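Local structure of thiamine phosphate pyrophosphorylase (Pyrococcus furiosus, 1XI3) at residues L17-D22 / A192-E197; A50-M55 / D76-V81; L92-M97 / S114-E119; G135-T140 / G169-D174. The protein probably condenses a thiazole phosphate with a hydroxymethylpyrimidine diphosphate to form thiamine monophosphate, as a magnesium-dependent thiamine-phosphate synthase. All blocks are in the same frame, centred on the assembly; numbering follows the deposited sequence. Where two conformers were deposited one is given.

Contact 1. Residues L17-D22 / A192-E197; sequences LYVITD and AVMGAE
Met194 lies against Val19 and the backbone of Ile20 and Thr21, at the seam where the first and eighth strands close the TIM barrel: residues 17-22 carry the first strand and run past its C-terminal end, while residues 192-197 hold the end of the short helix 191-194 and the loop after it. The side chain of Met194 can be followed outward. Its CB is still 4.7 Å from Asp22 CB. The next atom, CG, sits beside the backbone N (chi1 -64°) and comes within 3.5 Å of Ile20 O. A bend at chi2 (-71°) swings SD across the strand end, where Ile20 O is 4.3 Å away. The chain then carries CE to its apolar partner, Val19 CG1, at 3.6 Å; CE also has Thr21 CA at 4.2 Å. CG and CE thus both border Ile20 O, a buried carbonyl oxygen with no hydrogen-bonding partner in the model, so the methionine covers it without satisfying it.

No hydrogen bond links the segments, and the evidence for cohesion is the fit of the apolar groups. Val19 directs its CB at the helix, and its side chain crosses that of Val193 at about a right angle. Helix 28-37 also packs here, Ala35 touching Val19 and Ser31 touching Met194, while Val199 and Thr203 of helix 199-214 back Val193. Asp22 turns its carboxylate to Arg24 in a salt bridge. The two valines touch by their CG1 atoms, 4.1 Å apart.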
loop_
_atom_site.group_PDB
_atom_site.type_symbol
_atom_site.label_atom_id
_atom_site.label_comp_id
_atom_site.label_asym_id
_atom_site.label_seq_id
_atom_site.Cartn_x
_atom_site.Cartn_y
_atom_site.Cartn_z
ATOM N N LEU A 17 -4.666 -13.917 -22.185
ATOM C CA LEU A 17 -3.837 -12.820 -22.634
ATOM C C LEU A 17 -3.892 -11.743 -21.558
ATOM O O LEU A 17 -4.850 -10.975 -21.455
ATOM C CB LEU A 17 -4.271 -12.275 -23.999
ATOM C CG LEU A 17 -3.361 -11.167 -24.553
ATOM C CD1 LEU A 17 -1.841 -11.581 -24.662
ATOM C CD2 LEU A 17 -3.851 -10.667 -25.899
ATOM N N TYR A 18 -2.811 -11.708 -20.785
ATOM C CA TYR A 18 -2.714 -10.965 -19.555
ATOM C C TYR A 18 -1.753 -9.779 -19.807
ATOM O O TYR A 18 -0.581 -9.964 -20.028
ATOM C CB TYR A 18 -2.154 -11.942 -18.514
ATOM C CG TYR A 18 -2.171 -11.505 -17.070
ATOM C CD1 TYR A 18 -2.989 -12.146 -16.152
ATOM C CD2 TYR A 18 -1.339 -10.495 -16.617
ATOM C CE1 TYR A 18 -3.015 -11.764 -14.797
ATOM C CE2 TYR A 18 -1.360 -10.095 -15.245
ATOM C CZ TYR A 18 -2.193 -10.724 -14.360
ATOM O OH TYR A 18 -2.201 -10.361 -13.024
ATOM N N VAL A 19 -2.284 -8.566 -19.834
ATOM C CA VAL A 19 -1.527 -7.374 -20.188
ATOM C C VAL A 19 -1.282 -6.529 -18.926
ATOM O O VAL A 19 -2.218 -6.198 -18.176
ATOM C CB VAL A 19 -2.264 -6.525 -21.273
ATOM C CG1 VAL A 19 -1.597 -5.195 -21.488
ATOM C CG2 VAL A 19 -2.312 -7.287 -22.563
ATOM N N ILE A 20 -0.020 -6.119 -18.748
ATOM C CA ILE A 20 0.401 -5.406 -17.567
ATOM C C ILE A 20 0.813 -4.001 -17.971
ATOM O O ILE A 20 1.505 -3.795 -18.968
ATOM C CB ILE A 20 1.582 -6.144 -16.886
ATOM C CG1 ILE A 20 1.177 -7.601 -16.491
ATOM C CG2 ILE A 20 2.069 -5.339 -15.674
ATOM C CD1 ILE A 20 2.290 -8.475 -16.065
ATOM N N THR A 21 0.396 -3.018 -17.186
ATOM C CA THR A 21 0.718 -1.612 -17.486
ATOM C C THR A 21 2.183 -1.299 -17.263
ATOM O O THR A 21 2.847 -1.972 -16.497
ATOM C CB THR A 21 -0.130 -0.592 -16.644
ATOM O OG1 THR A 21 0.257 -0.612 -15.265
ATOM C CG2 THR A 21 -1.652 -0.834 -16.838
ATOM N N ASP A 22 2.667 -0.245 -17.909
ATOM C CA ASP A 22 3.994 0.289 -17.611
ATOM C C ASP A 22 4.075 1.723 -18.055
ATOM O O ASP A 22 4.283 2.005 -19.237
ATOM C CB ASP A 22 5.083 -0.555 -18.285
ATOM C CG ASP A 22 6.489 -0.121 -17.874
ATOM O OD1 ASP A 22 6.631 0.911 -17.169
ATOM O OD2 ASP A 22 7.457 -0.850 -18.201
ATOM N N ALA A 192 5.930 -6.070 -25.167
ATOM C CA ALA A 192 5.339 -6.450 -26.458
ATOM C C ALA A 192 4.110 -5.617 -26.837
ATOM O O ALA A 192 3.838 -5.383 -28.040
ATOM C CB ALA A 192 5.005 -7.914 -26.459
ATOM N N VAL A 193 3.356 -5.161 -25.833
ATOM C CA VAL A 193 2.140 -4.407 -26.085
ATOM C C VAL A 193 2.360 -2.929 -25.772
ATOM O O VAL A 193 2.099 -2.047 -26.608
ATOM C CB VAL A 193 0.981 -5.028 -25.273
ATOM C CG1 VAL A 193 -0.206 -4.116 -25.230
ATOM C CG2 VAL A 193 0.643 -6.364 -25.888
ATOM N N MET A 194 2.876 -2.656 -24.582
ATOM C CA MET A 194 3.025 -1.281 -24.113
ATOM C C MET A 194 4.140 -0.525 -24.834
ATOM O O MET A 194 4.114 0.701 -24.889
ATOM C CB MET A 194 3.263 -1.260 -22.600
ATOM C CG MET A 194 2.089 -1.789 -21.810
ATOM S SD MET A 194 0.689 -0.639 -21.846
ATOM C CE MET A 194 -0.720 -1.669 -21.391
ATOM N N GLY A 195 5.109 -1.276 -25.357
ATOM C CA GLY A 195 6.211 -0.722 -26.117
ATOM C C GLY A 195 5.942 -0.674 -27.607
ATOM O O GLY A 195 6.782 -0.200 -28.368
ATOM N N ALA A 196 4.778 -1.160 -28.024
ATOM C CA ALA A 196 4.387 -1.182 -29.435
ATOM C C ALA A 196 3.936 0.191 -29.873
ATOM O O ALA A 196 3.407 0.958 -29.082
ATOM C CB ALA A 196 3.276 -2.168 -29.632
ATOM N N GLU A 197 4.138 0.507 -31.157
ATOM C CA GLU A 197 3.625 1.754 -31.701
ATOM C C GLU A 197 2.092 1.767 -31.641
ATOM O O GLU A 197 1.506 2.746 -31.212
ATOM C CB GLU A 197 4.117 1.964 -33.148
#

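Contact 2. Residues A50-M55 / D76-V81; sequences APTREM and DDRVDV
Arg78 and Thr52 make the one direct hydrogen bond between the segments: Arg78 NH2 donates to Thr52 OG1 at 2.9 Å, with an N-H...O angle of 153°. The hydroxyl oxygen lies in the guanidinium plane, at its edge, and the two side chains cross at about a right angle. Thr52 OG1 is also hydrogen-bonded to Asp77 of the second subunit, which ties this pair to the dimer interface.

The ionic part lies within residues 76-81. Asp80 is gripped side-on, Arg78 NE reaching Asp80 OD1 at 2.8 Å and Arg78 NH2 reaching Asp80 OD2 at the same 2.8 Å, the second bond almost straight at 173°. Both oxygens use their syn lone pairs, so the carboxylate fixes the rotation of the guanidinium. A water extends the polar network, accepting from Arg78 NH1 at 2.9 Å and donating to Ala50 O at 2.6 Å.

In the TIM barrel both segments sit above the C-terminal ends of the strands, where helices 52-68 and 79-85 start; in the same segment as Arg78, Asp76 is predicted to bind the hydroxymethylpyrimidine diphosphate and Asp77 magnesium.

Van der Waals contact completes the interface. Met55, extended beyond CG, lays SD over one guanidinium face, 3.5 Å from Arg78 NH1. An alanine in place of Arg78 would probably leave the buried Asp80 carboxylate without its countercharge and open a gap beneath the Met55 sulfur. Nearer the backbone, Met55 CB rests on Val81 CG2 at 3.9 Å, and Val81 in turn touches Met45 of strand 42-45.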
loop_
_atom_site.group_PDB
_atom_site.type_symbol
_atom_site.label_atom_id
_atom_site.label_comp_id
_atom_site.label_asym_id
_atom_site.label_seq_id
_atom_site.Cartn_x
_atom_site.Cartn_y
_atom_site.Cartn_z
ATOM N N ALA A 50 4.105 6.034 -6.981
ATOM C CA ALA A 50 3.048 7.038 -7.046
ATOM C C ALA A 50 2.290 7.043 -5.723
ATOM O O ALA A 50 2.204 6.021 -5.060
ATOM C CB ALA A 50 2.100 6.726 -8.149
ATOM N N PRO A 51 1.701 8.181 -5.372
ATOM C CA PRO A 51 0.888 8.289 -4.152
ATOM C C PRO A 51 -0.312 7.348 -4.208
ATOM O O PRO A 51 -0.826 7.044 -5.282
ATOM C CB PRO A 51 0.419 9.754 -4.135
ATOM C CG PRO A 51 0.820 10.345 -5.372
ATOM C CD PRO A 51 1.790 9.454 -6.098
ATOM N N THR A 52 -0.742 6.887 -3.049
ATOM C CA THR A 52 -1.876 6.012 -2.973
ATOM C C THR A 52 -3.120 6.617 -3.609
ATOM O O THR A 52 -3.878 5.924 -4.290
ATOM C CB THR A 52 -2.131 5.637 -1.523
ATOM O OG1 THR A 52 -0.960 5.022 -0.997
ATOM C CG2 THR A 52 -3.285 4.694 -1.414
ATOM N N ARG A 53 -3.287 7.925 -3.464
ATOM C CA ARG A 53 -4.447 8.601 -4.058
ATOM C C ARG A 53 -4.488 8.398 -5.574
ATOM O O ARG A 53 -5.530 8.112 -6.146
ATOM C CB ARG A 53 -4.457 10.086 -3.748
ATOM C CG ARG A 53 -5.661 10.798 -4.334
ATOM C CD ARG A 53 -5.712 12.209 -3.838
ATOM N NE ARG A 53 -7.088 12.522 -3.516
ATOM C CZ ARG A 53 -7.697 12.305 -2.353
ATOM N NH1 ARG A 53 -8.962 12.606 -2.299
ATOM N NH2 ARG A 53 -7.079 11.791 -1.253
ATOM N N GLU A 54 -3.339 8.536 -6.201
ATOM C CA GLU A 54 -3.212 8.376 -7.639
ATOM C C GLU A 54 -3.471 6.950 -8.084
ATOM O O GLU A 54 -4.192 6.682 -9.067
ATOM C CB GLU A 54 -1.813 8.808 -8.065
ATOM C CG GLU A 54 -1.594 8.639 -9.576
ATOM C CD GLU A 54 -0.317 9.191 -10.071
ATOM O OE1 GLU A 54 0.354 9.980 -9.335
ATOM O OE2 GLU A 54 0.012 8.861 -11.238
ATOM N N MET A 55 -2.859 5.998 -7.364
ATOM C CA MET A 55 -3.124 4.572 -7.625
ATOM C C MET A 55 -4.635 4.264 -7.549
ATOM O O MET A 55 -5.184 3.548 -8.390
ATOM C CB MET A 55 -2.347 3.706 -6.632
ATOM C CG MET A 55 -0.840 3.878 -6.740
ATOM S SD MET A 55 -0.088 2.740 -5.583
ATOM C CE MET A 55 1.628 2.831 -5.988
ATOM N N ASP A 76 -0.855 -5.101 -9.008
ATOM C CA ASP A 76 0.435 -5.638 -8.541
ATOM C C ASP A 76 0.698 -5.143 -7.115
ATOM O O ASP A 76 0.563 -3.935 -6.866
ATOM C CB ASP A 76 1.573 -5.197 -9.428
ATOM C CG ASP A 76 2.864 -5.899 -9.072
ATOM O OD1 ASP A 76 3.862 -5.195 -8.921
ATOM O OD2 ASP A 76 2.839 -7.126 -8.911
ATOM N N ASP A 77 1.001 -6.086 -6.201
ATOM C CA ASP A 77 1.469 -5.794 -4.818
ATOM C C ASP A 77 0.347 -5.319 -3.912
ATOM O O ASP A 77 -0.001 -5.987 -2.927
ATOM C CB ASP A 77 2.612 -4.749 -4.939
ATOM C CG ASP A 77 3.294 -4.355 -3.631
ATOM O OD1 ASP A 77 4.344 -3.637 -3.755
ATOM O OD2 ASP A 77 2.842 -4.666 -2.526
ATOM N N ARG A 78 -0.228 -4.177 -4.254
ATOM C CA ARG A 78 -0.988 -3.360 -3.299
ATOM C C ARG A 78 -2.404 -3.866 -3.036
ATOM O O ARG A 78 -3.342 -3.569 -3.795
ATOM C CB ARG A 78 -0.989 -1.853 -3.760
ATOM C CG ARG A 78 0.391 -1.230 -3.784
ATOM C CD ARG A 78 0.860 -0.969 -2.340
ATOM N NE ARG A 78 0.014 0.029 -1.723
ATOM C CZ ARG A 78 0.216 1.344 -1.830
ATOM N NH1 ARG A 78 1.246 1.816 -2.473
ATOM N NH2 ARG A 78 -0.633 2.171 -1.290
ATOM N N VAL A 79 -2.564 -4.598 -1.922
ATOM C CA VAL A 79 -3.865 -5.146 -1.512
ATOM C C VAL A 79 -4.857 -4.006 -1.133
ATOM O O VAL A 79 -6.070 -4.100 -1.371
ATOM C CB VAL A 79 -3.676 -6.106 -0.358
ATOM C CG1 VAL A 79 -5.012 -6.547 0.212
ATOM C CG2 VAL A 79 -2.823 -7.285 -0.761
ATOM N N ASP A 80 -4.341 -2.927 -0.557
ATOM C CA ASP A 80 -5.178 -1.763 -0.201
ATOM C C ASP A 80 -5.830 -1.200 -1.444
ATOM O O ASP A 80 -7.050 -0.947 -1.479
ATOM C CB ASP A 80 -4.409 -0.661 0.538
ATOM C CG ASP A 80 -3.140 -0.197 -0.174
ATOM O OD1 ASP A 80 -2.484 -1.013 -0.844
ATOM O OD2 ASP A 80 -2.790 1.012 -0.005
ATOM N N VAL A 81 -5.016 -1.001 -2.469
ATOM C CA VAL A 81 -5.525 -0.461 -3.731
ATOM C C VAL A 81 -6.531 -1.425 -4.377
ATOM O O VAL A 81 -7.601 -1.013 -4.789
ATOM C CB VAL A 81 -4.392 -0.107 -4.662
ATOM C CG1 VAL A 81 -4.933 0.352 -6.038
ATOM C CG2 VAL A 81 -3.520 1.006 -4.029
HETATM O O HOH W 1 2.160 4.594 -2.844
#

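Contact 3. Residues L92-M97 / S114-E119; sequences LGPEDM and SVYSLE
Ser114 and Leu92 are joined by the one hydrogen bond across this contact: Ser114 N donates to Leu92 O at 2.9 Å, nearly straight at 167°, with the donor standing above the carbonyl plane. The bond continues the parallel pairing of strands 89-92 and 110-115 to their C-terminal ends. Next to it Gly93 CA meets Ser114 CB at 4.0 Å. The CB of Ser114 points at the opposite segment, and OG lies beside its own backbone N (chi1 -66°), 4.1 Å from Leu92 O; the hydrogen-bonding partner of this hydroxyl is Gln91 NE2. Farther along, Pro94 CD touches Tyr116 CE2 at 4.1 Å, arriving at the edge of the ring near its plane, and the two side chains cross at about a right angle.

The next layer sets the position of these groups. A type I turn from Gly93 to Asp96 is closed by Asp96 N donating to Gly93 O at 2.9 Å. Asp96 OD1 returns to the first residue of the turn, accepting from Gly93 N at 2.8 Å, met from above the carboxylate plane (166° at the hydrogen). On the other segment, Ser117 OG caps Glu120 N at the start of helix 118-127, and Glu120 OE2 accepts from Tyr116 N.

Outermost, Arg53 of the second subunit donates through NE to Asp96 O. Asp96 OD2 lies close to Asp77 OD1, consistent with the predicted magnesium site, and Ser114 is predicted to bind the hydroxymethylpyrimidine diphosphate: loops following adjacent strands build the active-site mouth, as in other TIM-barrel enzymes.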
loop_
_atom_site.group_PDB
_atom_site.type_symbol
_atom_site.label_atom_id
_atom_site.label_comp_id
_atom_site.label_asym_id
_atom_site.label_seq_id
_atom_site.Cartn_x
_atom_site.Cartn_y
_atom_site.Cartn_z
ATOM N N LEU A 92 1.192 -11.062 -6.163
ATOM C CA LEU A 92 2.128 -10.976 -5.041
ATOM C C LEU A 92 3.427 -11.721 -5.338
ATOM O O LEU A 92 3.401 -12.889 -5.688
ATOM C CB LEU A 92 1.510 -11.574 -3.776
ATOM C CG LEU A 92 0.225 -10.924 -3.273
ATOM C CD1 LEU A 92 -0.367 -11.760 -2.156
ATOM C CD2 LEU A 92 0.437 -9.508 -2.853
ATOM N N GLY A 93 4.526 -11.015 -5.110
ATOM C CA GLY A 93 5.878 -11.538 -5.263
ATOM C C GLY A 93 6.607 -11.605 -3.932
ATOM O O GLY A 93 6.076 -11.280 -2.873
ATOM N N PRO A 94 7.873 -12.038 -3.981
ATOM C CA PRO A 94 8.708 -12.247 -2.776
ATOM C C PRO A 94 8.867 -11.015 -1.862
ATOM O O PRO A 94 9.118 -11.191 -0.653
ATOM C CB PRO A 94 10.066 -12.644 -3.365
ATOM C CG PRO A 94 9.786 -13.115 -4.722
ATOM C CD PRO A 94 8.559 -12.423 -5.223
ATOM N N GLU A 95 8.763 -9.797 -2.412
ATOM C CA GLU A 95 8.874 -8.541 -1.616
ATOM C C GLU A 95 7.521 -7.989 -1.183
ATOM O O GLU A 95 7.442 -6.885 -0.644
ATOM C CB GLU A 95 9.620 -7.486 -2.419
ATOM C CG GLU A 95 11.066 -7.919 -2.782
ATOM N N ASP A 96 6.457 -8.765 -1.399
ATOM C CA ASP A 96 5.112 -8.252 -1.132
ATOM C C ASP A 96 4.517 -8.909 0.117
ATOM O O ASP A 96 5.159 -9.739 0.796
ATOM C CB ASP A 96 4.208 -8.482 -2.352
ATOM C CG ASP A 96 4.690 -7.772 -3.600
ATOM O OD1 ASP A 96 4.328 -8.269 -4.704
ATOM O OD2 ASP A 96 5.435 -6.755 -3.521
ATOM N N MET A 97 3.279 -8.560 0.434
ATOM C CA MET A 97 2.599 -9.223 1.531
ATOM C C MET A 97 2.581 -10.719 1.357
ATOM O O MET A 97 2.334 -11.205 0.278
ATOM C CB MET A 97 1.145 -8.737 1.598
ATOM C CG MET A 97 0.485 -9.113 2.879
ATOM S SD MET A 97 -1.051 -8.241 3.100
ATOM C CE MET A 97 -0.458 -6.570 3.500
ATOM N N SER A 114 3.871 -14.439 -8.047
ATOM C CA SER A 114 5.007 -14.312 -8.951
ATOM C C SER A 114 6.074 -15.284 -8.464
ATOM O O SER A 114 6.520 -15.178 -7.311
ATOM C CB SER A 114 5.572 -12.893 -8.972
ATOM O OG SER A 114 4.659 -11.949 -9.525
ATOM N N VAL A 115 6.431 -16.237 -9.301
ATOM C CA VAL A 115 7.333 -17.345 -8.891
ATOM C C VAL A 115 8.441 -17.482 -9.917
ATOM O O VAL A 115 8.224 -17.328 -11.112
ATOM C CB VAL A 115 6.595 -18.658 -8.700
ATOM C CG1 VAL A 115 5.508 -18.501 -7.608
ATOM C CG2 VAL A 115 6.020 -19.180 -10.005
ATOM N N TYR A 116 9.642 -17.809 -9.432
ATOM C CA TYR A 116 10.852 -17.797 -10.264
ATOM C C TYR A 116 11.654 -19.118 -10.155
ATOM O O TYR A 116 12.871 -19.188 -10.562
ATOM C CB TYR A 116 11.729 -16.634 -9.847
ATOM C CG TYR A 116 11.060 -15.262 -9.949
ATOM C CD1 TYR A 116 11.197 -14.488 -11.101
ATOM C CD2 TYR A 116 10.279 -14.767 -8.905
ATOM C CE1 TYR A 116 10.595 -13.265 -11.213
ATOM C CE2 TYR A 116 9.666 -13.516 -9.008
ATOM C CZ TYR A 116 9.828 -12.782 -10.174
ATOM O OH TYR A 116 9.243 -11.529 -10.331
ATOM N N SER A 117 10.966 -20.153 -9.673
ATOM C CA SER A 117 11.542 -21.511 -9.488
ATOM C C SER A 117 10.452 -22.484 -9.220
ATOM O O SER A 117 9.356 -22.107 -8.754
ATOM C CB SER A 117 12.532 -21.519 -8.307
ATOM O OG SER A 117 11.875 -21.384 -7.055
ATOM N N LEU A 118 10.750 -23.764 -9.417
ATOM C CA LEU A 118 9.843 -24.824 -9.039
ATOM C C LEU A 118 9.454 -24.795 -7.551
ATOM O O LEU A 118 8.274 -24.924 -7.211
ATOM C CB LEU A 118 10.471 -26.186 -9.399
ATOM C CG LEU A 118 9.648 -27.405 -9.084
ATOM C CD1 LEU A 118 8.275 -27.351 -9.773
ATOM C CD2 LEU A 118 10.429 -28.658 -9.496
ATOM N N GLU A 119 10.445 -24.636 -6.658
ATOM C CA GLU A 119 10.168 -24.563 -5.230
ATOM C C GLU A 119 9.178 -23.438 -4.913
ATOM O O GLU A 119 8.251 -23.626 -4.123
ATOM C CB GLU A 119 11.467 -24.358 -4.428
ATOM C CG GLU A 119 11.236 -24.193 -2.902
ATOM C CD GLU A 119 10.289 -25.241 -2.300
ATOM O OE1 GLU A 119 10.240 -26.402 -2.812
ATOM O OE2 GLU A 119 9.598 -24.897 -1.302
#

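Contact 4. Residues G135-T140 / G169-D174; sequences GSVFPT and GGINKD. With SO4 (sulfate ion), chain C.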
loop_
_atom_site.group_PDB
_atom_site.type_symbol
_atom_site.label_atom_id
_atom_site.label_comp_id
_atom_site.label_asym_id
_atom_site.label_seq_id
_atom_site.Cartn_x
_atom_site.Cartn_y
_atom_site.Cartn_z
ATOM N N GLY A 135 8.004 -16.985 -14.276
ATOM C CA GLY A 135 8.961 -16.376 -15.158
ATOM C C GLY A 135 10.301 -16.160 -14.455
ATOM O O GLY A 135 10.488 -16.649 -13.371
ATOM N N SER A 136 11.200 -15.397 -15.047
ATOM C CA SER A 136 11.082 -14.833 -16.368
ATOM C C SER A 136 11.413 -15.913 -17.390
ATOM O O SER A 136 12.420 -16.605 -17.270
ATOM C CB SER A 136 12.048 -13.668 -16.524
ATOM O OG SER A 136 11.771 -12.960 -17.710
ATOM N N VAL A 137 10.550 -16.097 -18.384
ATOM C CA VAL A 137 10.843 -17.148 -19.383
ATOM C C VAL A 137 12.177 -16.818 -20.119
ATOM O O VAL A 137 13.080 -17.689 -20.262
ATOM C CB VAL A 137 9.713 -17.314 -20.390
ATOM C CG1 VAL A 137 10.013 -18.445 -21.362
ATOM C CG2 VAL A 137 8.411 -17.606 -19.671
ATOM N N PHE A 138 12.253 -15.575 -20.572
ATOM C CA PHE A 138 13.422 -15.038 -21.257
ATOM C C PHE A 138 13.878 -13.759 -20.536
ATOM O O PHE A 138 13.136 -13.176 -19.744
ATOM C CB PHE A 138 13.080 -14.712 -22.703
ATOM C CG PHE A 138 12.404 -15.819 -23.452
ATOM C CD1 PHE A 138 11.053 -15.743 -23.758
ATOM C CD2 PHE A 138 13.127 -16.925 -23.892
ATOM C CE1 PHE A 138 10.431 -16.747 -24.486
ATOM C CE2 PHE A 138 12.494 -17.945 -24.594
ATOM C CZ PHE A 138 11.156 -17.851 -24.886
ATOM N N PRO A 139 15.118 -13.313 -20.785
ATOM C CA PRO A 139 15.576 -12.075 -20.132
ATOM C C PRO A 139 14.677 -10.855 -20.401
ATOM O O PRO A 139 14.172 -10.699 -21.522
ATOM C CB PRO A 139 16.976 -11.859 -20.743
ATOM C CG PRO A 139 17.407 -13.209 -21.184
ATOM C CD PRO A 139 16.151 -13.883 -21.666
ATOM N N THR A 140 14.486 -10.007 -19.381
ATOM C CA THR A 140 13.622 -8.813 -19.469
ATOM C C THR A 140 14.332 -7.574 -18.929
ATOM O O THR A 140 15.454 -7.272 -19.330
ATOM C CB THR A 140 12.344 -8.979 -18.632
ATOM O OG1 THR A 140 12.692 -9.125 -17.252
ATOM C CG2 THR A 140 11.599 -10.181 -19.046
ATOM N N GLY A 169 7.651 -12.842 -18.999
ATOM C CA GLY A 169 9.016 -12.374 -19.085
ATOM C C GLY A 169 9.624 -12.552 -20.455
ATOM O O GLY A 169 9.920 -13.682 -20.869
ATOM N N GLY A 170 9.786 -11.454 -21.166
ATOM C CA GLY A 170 10.412 -11.484 -22.480
ATOM C C GLY A 170 9.574 -12.083 -23.592
ATOM O O GLY A 170 10.114 -12.476 -24.654
ATOM N N ILE A 171 8.255 -12.133 -23.380
ATOM C CA ILE A 171 7.352 -12.777 -24.323
ATOM C C ILE A 171 6.897 -11.807 -25.399
ATOM O O ILE A 171 6.534 -10.673 -25.124
ATOM C CB ILE A 171 6.125 -13.419 -23.629
ATOM C CG1 ILE A 171 6.580 -14.415 -22.549
ATOM C CG2 ILE A 171 5.238 -14.117 -24.644
ATOM C CD1 ILE A 171 5.456 -14.907 -21.609
ATOM N N ASN A 172 6.906 -12.285 -26.635
ATOM C CA ASN A 172 6.424 -11.504 -27.740
ATOM C C ASN A 172 5.907 -12.392 -28.858
ATOM O O ASN A 172 5.853 -13.581 -28.704
ATOM C CB ASN A 172 7.521 -10.544 -28.229
ATOM C CG ASN A 172 8.773 -11.269 -28.666
ATOM O OD1 ASN A 172 8.714 -12.242 -29.427
ATOM N ND2 ASN A 172 9.912 -10.822 -28.163
ATOM N N LYS A 173 5.478 -11.788 -29.968
ATOM C CA LYS A 173 4.812 -12.550 -31.037
ATOM C C LYS A 173 5.712 -13.593 -31.685
ATOM O O LYS A 173 5.222 -14.570 -32.231
ATOM C CB LYS A 173 4.250 -11.614 -32.123
ATOM C CG LYS A 173 5.300 -10.800 -32.850
ATOM C CD LYS A 173 4.706 -10.067 -34.052
ATOM C CE LYS A 173 4.788 -8.577 -33.898
ATOM N NZ LYS A 173 4.066 -7.884 -35.002
ATOM N N ASP A 174 7.020 -13.386 -31.587
ATOM C CA ASP A 174 7.996 -14.310 -32.157
ATOM C C ASP A 174 8.251 -15.557 -31.313
ATOM O O ASP A 174 8.658 -16.565 -31.852
ATOM C CB ASP A 174 9.318 -13.581 -32.408
ATOM C CG ASP A 174 9.189 -12.445 -33.453
ATOM O OD1 ASP A 174 8.331 -12.540 -34.362
ATOM O OD2 ASP A 174 9.938 -11.454 -33.357
HETATM S S SO4 C . 8.326 -8.112 -20.792
HETATM O O1 SO4 C . 9.121 -8.459 -21.986
HETATM O O2 SO4 C . 8.334 -6.655 -20.818
HETATM O O3 SO4 C . 6.960 -8.624 -20.924
HETATM O O4 SO4 C . 8.939 -8.812 -19.704
#
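Ser136, which follows a cis peptide bond not before proline, meets Gly169 with their CA atoms only 4.2 Å apart; in one of its two deposited conformers, Ser136 OG comes 3.1 Å from Gly169 CA. Gly169 and Gly170 both have positive phi. At Gly169 (phi 112°) a CB would jam against the preceding carbonyl oxygen and clash with Ser136 OG as placed in that conformer, and at Gly170 it would lie 2.8 Å from Phe138 CB. Bare backbone therefore lets the two loops close up.

One hydrogen bond joins them, Phe138 N to Gly169 O at 3.0 Å and 160°, the donor standing above the carbonyl plane. Phe138 CD1 comes within 3.5 Å of Gly170 O, which also accepts from Asn175 ND2. Deeper in, Val137 CG2 reaches Ile171 CD1 at 4.4 Å.

Gly170 N donates to a sulfate, probably from the crystallisation liquor, meeting its O4 at 3.1 Å and 171°. Ile190 N and Ser191 OG bind the same ion. Gly170, Ile190 and Ser191 are all predicted to bind the thiazole phosphate substrate, so the sulfate probably marks its phosphate position, in the anion site that TIM barrels commonly form after strands seven and eight.

In the fold
All four contacts lie toward the C-terminal ends of the strands in one eight-stranded parallel barrel. Contact 1 spans nearly the whole chain, joining the first strand to the segment after the last; contacts 2, 3 and 4 are nested within it and follow one another in series. Contacts 1 and 4 are neighbours, centres about 12 Å apart, touching through Ala192 and Ile171 near the sulfate. Contacts 2 and 3, about 19 Å apart between centres, meet at Asp77 and Asp96 and both face the second subunit. Contacts 3 and 4 join through adjacent strand ends at Val115 and Gly135. The predicted magnesium and phosphate sites thus share one barrel mouth.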